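PDB 6NCS: N-acetylneuraminic acid (Sialic acid) synthetase from Leptospira borgpetersenii serovar Hardjo-bovis, which probably catalyses the condensation of an N-acylmannosamine, or its 6-phosphate, with phosphoenolpyruvate to form a sialic acid or its 9-phosphate, and binds manganese. Local coordinates for residues 176-181 and 206-211. Numbering follows the deposited sequence.
Sequences LHCVSS and GYSDHS. With MN (manganese (II) ion), chain C.
Cys178 and His210 meet at the manganese site, beside two neighbouring parallel strands of the NeuB TIM barrel. The strands, 173-178 and 205-209, are joined through helix 193-200 as a beta-alpha-beta unit. His177 N donates to Gly206 O at 2.9 Å. Ser208 N donates to His177 O at 2.8 Å in a straighter bond (169° at the hydrogen). On one face of the sheet, Leu176 CD2 rests on the backbone at Gly206 and Tyr207, and its CD1 reaches Ser208 CB. On the other face, His177 CD2 lies 3.8 Å from Tyr207 CD1, with the ring planes at 35°. His177 ND1 is hydrogen-bonded to Arg151 and NE2 to the carbonyl of Ala189. Tyr207 OH donates to the anti lone pair of Asp209 OD1, and Asp209 also salt-bridges Lys230.

Beyond Ser208 the backbones separate, and water 1 bridges them. It accepts from Val179 N and donates to Ser208 O at 2.7 Å. It also accepts from His210 ND1, at a longer 3.3 Å. The His210 CB points toward the 176-181 segment, and with CG anti to the carbonyl carbon (chi1 -64°) the ring edge lies against Cys178. Cys178 SG meets that edge in plane, 3.3 Å from CE1. NE2, next to CE1 in the ring, binds manganese at 2.1 Å; His231 and water 2 are further ligands. The bond to water 1 is consistent with a proton on ND1, with the NE2 lone pair given to the metal. The ring is thus held at both nitrogens, by manganese at NE2 and by the longer water bond at ND1, with the sulfur packed against the edge between them.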
ATOM      1  N   LEU A 176      -0.874 -16.324   2.787  1.00 11.87           N
ATOM      2  CA  LEU A 176      -1.641 -15.322   2.050  1.00 12.17           C
ATOM      3  C   LEU A 176      -2.776 -14.783   2.915  1.00 12.29           C
ATOM      4  O   LEU A 176      -3.623 -15.549   3.386  1.00 11.34           O
ATOM      5  CB  LEU A 176      -2.221 -15.898   0.760  1.00  9.73           C
ATOM      6  CG  LEU A 176      -1.258 -16.595  -0.201  1.00 11.09           C
ATOM      7  CD1 LEU A 176      -2.030 -17.084  -1.453  1.00 13.92           C
ATOM      8  CD2 LEU A 176      -0.126 -15.667  -0.583  1.00 11.58           C
ATOM      9  N   HIS A 177      -2.809 -13.469   3.099  1.00 11.68           N
ATOM     10  CA  HIS A 177      -4.032 -12.841   3.579  1.00 15.25           C
ATOM     11  C   HIS A 177      -5.157 -13.098   2.582  1.00 15.98           C
ATOM     12  O   HIS A 177      -4.936 -13.168   1.372  1.00 15.53           O
ATOM     13  CB  HIS A 177      -3.835 -11.333   3.783  1.00 14.30           C
ATOM     14  CG  HIS A 177      -5.099 -10.624   4.147  1.00 15.15           C
ATOM     15  ND1 HIS A 177      -5.897 -11.030   5.194  1.00 15.07           N
ATOM     16  CD2 HIS A 177      -5.733  -9.573   3.577  1.00 13.34           C
ATOM     17  CE1 HIS A 177      -6.964 -10.254   5.263  1.00 15.59           C
ATOM     18  NE2 HIS A 177      -6.891  -9.360   4.291  1.00 15.66           N
ATOM     19  N   CYS A 178      -6.369 -13.267   3.098  1.00 13.14           N
ATOM     20  CA  CYS A 178      -7.489 -13.735   2.300  1.00 14.77           C
ATOM     21  C   CYS A 178      -8.750 -13.478   3.107  1.00 18.61           C
ATOM     22  O   CYS A 178      -8.718 -13.505   4.341  1.00 17.29           O
ATOM     23  CB  CYS A 178      -7.344 -15.238   1.982  1.00 17.63           C
ATOM     24  SG  CYS A 178      -8.633 -15.908   0.916  1.00 22.74           S
ATOM     25  N   VAL A 179      -9.848 -13.196   2.410  1.00 14.64           N
ATOM     26  CA  VAL A 179     -11.152 -13.029   3.039  1.00 16.13           C
ATOM     27  C   VAL A 179     -12.119 -13.970   2.339  1.00 19.29           C
ATOM     28  O   VAL A 179     -12.376 -13.811   1.139  1.00 20.17           O
ATOM     29  CB  VAL A 179     -11.658 -11.577   2.962  1.00 16.61           C
ATOM     30  CG1 VAL A 179     -13.038 -11.447   3.606  1.00 21.18           C
ATOM     31  CG2 VAL A 179     -10.654 -10.645   3.613  1.00 19.17           C
ATOM     32  N   SER A 180     -12.637 -14.956   3.082  1.00 18.31           N
ATOM     33  CA  SER A 180     -13.550 -15.967   2.546  1.00 19.77           C
ATOM     34  C   SER A 180     -14.976 -15.427   2.458  1.00 21.67           C
ATOM     35  O   SER A 180     -15.913 -15.928   3.084  1.00 23.31           O
ATOM     36  CB  SER A 180     -13.499 -17.233   3.393  1.00 23.77           C
ATOM     37  OG  SER A 180     -12.202 -17.802   3.359  1.00 25.95           O
ATOM     38  N   SER A 181     -15.122 -14.387   1.638  1.00 21.84           N
ATOM     39  CA  SER A 181     -16.403 -13.772   1.322  1.00 28.10           C
ATOM     40  C   SER A 181     -16.600 -13.813  -0.190  1.00 25.70           C
ATOM     41  O   SER A 181     -15.668 -13.544  -0.951  1.00 30.58           O
ATOM     42  CB  SER A 181     -16.446 -12.327   1.843  1.00 29.47           C
ATOM     43  OG  SER A 181     -17.697 -11.723   1.590  1.00 39.27           O
ATOM     44  N   GLY A 206       1.531 -12.730   1.259  1.00 11.64           N
ATOM     45  CA  GLY A 206       0.877 -12.210   0.080  1.00  9.21           C
ATOM     46  C   GLY A 206      -0.617 -12.066   0.274  1.00 11.81           C
ATOM     47  O   GLY A 206      -1.094 -11.908   1.402  1.00 12.51           O
ATOM     48  N   TYR A 207      -1.367 -12.153  -0.816  1.00 11.89           N
ATOM     49  CA  TYR A 207      -2.795 -11.866  -0.786  1.00 16.11           C
ATOM     50  C   TYR A 207      -3.505 -12.713  -1.831  1.00 13.55           C
ATOM     51  O   TYR A 207      -3.067 -12.770  -2.987  1.00 13.93           O
ATOM     52  CB  TYR A 207      -3.052 -10.372  -1.045  1.00 11.03           C
ATOM     53  CG  TYR A 207      -4.530 -10.051  -1.190  1.00 11.48           C
ATOM     54  CD1 TYR A 207      -5.399 -10.192  -0.107  1.00 17.89           C
ATOM     55  CD2 TYR A 207      -5.061  -9.669  -2.416  1.00 14.20           C
ATOM     56  CE1 TYR A 207      -6.751  -9.931  -0.240  1.00 13.04           C
ATOM     57  CE2 TYR A 207      -6.411  -9.402  -2.554  1.00 16.06           C
ATOM     58  CZ  TYR A 207      -7.248  -9.546  -1.469  1.00 15.36           C
ATOM     59  OH  TYR A 207      -8.596  -9.303  -1.609  1.00 15.54           O
ATOM     60  N   SER A 208      -4.601 -13.356  -1.427  1.00 10.45           N
ATOM     61  CA  SER A 208      -5.467 -14.102  -2.331  1.00 13.40           C
ATOM     62  C   SER A 208      -6.795 -13.368  -2.476  1.00 16.65           C
ATOM     63  O   SER A 208      -7.453 -13.077  -1.474  1.00 15.57           O
ATOM     64  CB  SER A 208      -5.694 -15.528  -1.809  1.00 13.60           C
ATOM     65  OG  SER A 208      -6.507 -16.252  -2.711  1.00 20.68           O
ATOM     66  N   ASP A 209      -7.189 -13.065  -3.710  1.00 13.77           N
ATOM     67  CA  ASP A 209      -8.335 -12.200  -3.957  1.00 15.51           C
ATOM     68  C   ASP A 209      -9.595 -12.982  -4.288  1.00 16.80           C
ATOM     69  O   ASP A 209      -9.555 -13.986  -5.014  1.00 19.40           O
ATOM     70  CB  ASP A 209      -8.064 -11.226  -5.102  1.00 16.98           C
ATOM     71  CG  ASP A 209      -9.153 -10.172  -5.226  1.00 15.83           C
ATOM     72  OD1 ASP A 209      -9.311  -9.368  -4.282  1.00 18.07           O
ATOM     73  OD2 ASP A 209      -9.855 -10.146  -6.253  1.00 20.12           O
ATOM     74  N   HIS A 210     -10.730 -12.479  -3.793  1.00 15.36           N
ATOM     75  CA  HIS A 210     -12.045 -12.994  -4.164  1.00 16.48           C
ATOM     76  C   HIS A 210     -12.991 -11.854  -4.524  1.00 17.32           C
ATOM     77  O   HIS A 210     -14.214 -11.971  -4.382  1.00 18.55           O
ATOM     78  CB  HIS A 210     -12.609 -13.875  -3.053  1.00 23.51           C
ATOM     79  CG  HIS A 210     -11.793 -15.106  -2.833  1.00 30.18           C
ATOM     80  ND1 HIS A 210     -10.811 -15.186  -1.868  1.00 28.05           N
ATOM     81  CD2 HIS A 210     -11.748 -16.275  -3.514  1.00 29.96           C
ATOM     82  CE1 HIS A 210     -10.230 -16.372  -1.934  1.00 33.36           C
ATOM     83  NE2 HIS A 210     -10.779 -17.051  -2.926  1.00 31.21           N
ATOM     84  N   SER A 211     -12.431 -10.753  -5.009  1.00 20.42           N
ATOM     85  CA  SER A 211     -13.214  -9.626  -5.483  1.00 22.45           C
ATOM     86  C   SER A 211     -13.549  -9.788  -6.962  1.00 20.40           C
ATOM     87  O   SER A 211     -13.034 -10.668  -7.656  1.00 18.23           O
ATOM     88  CB  SER A 211     -12.449  -8.320  -5.287  1.00 22.76           C
ATOM     89  OG  SER A 211     -11.507  -8.175  -6.334  1.00 20.66           O
TER
HETATM   90 MN    MN C 301     -10.142 -18.840  -3.899  0.66 19.63          MN
HETATM   91  O   HOH W   1      -9.804 -12.470  -0.394  1.00 22.99           O
HETATM   92  O   HOH W   2      -8.318 -18.342  -4.420  1.00 24.55           O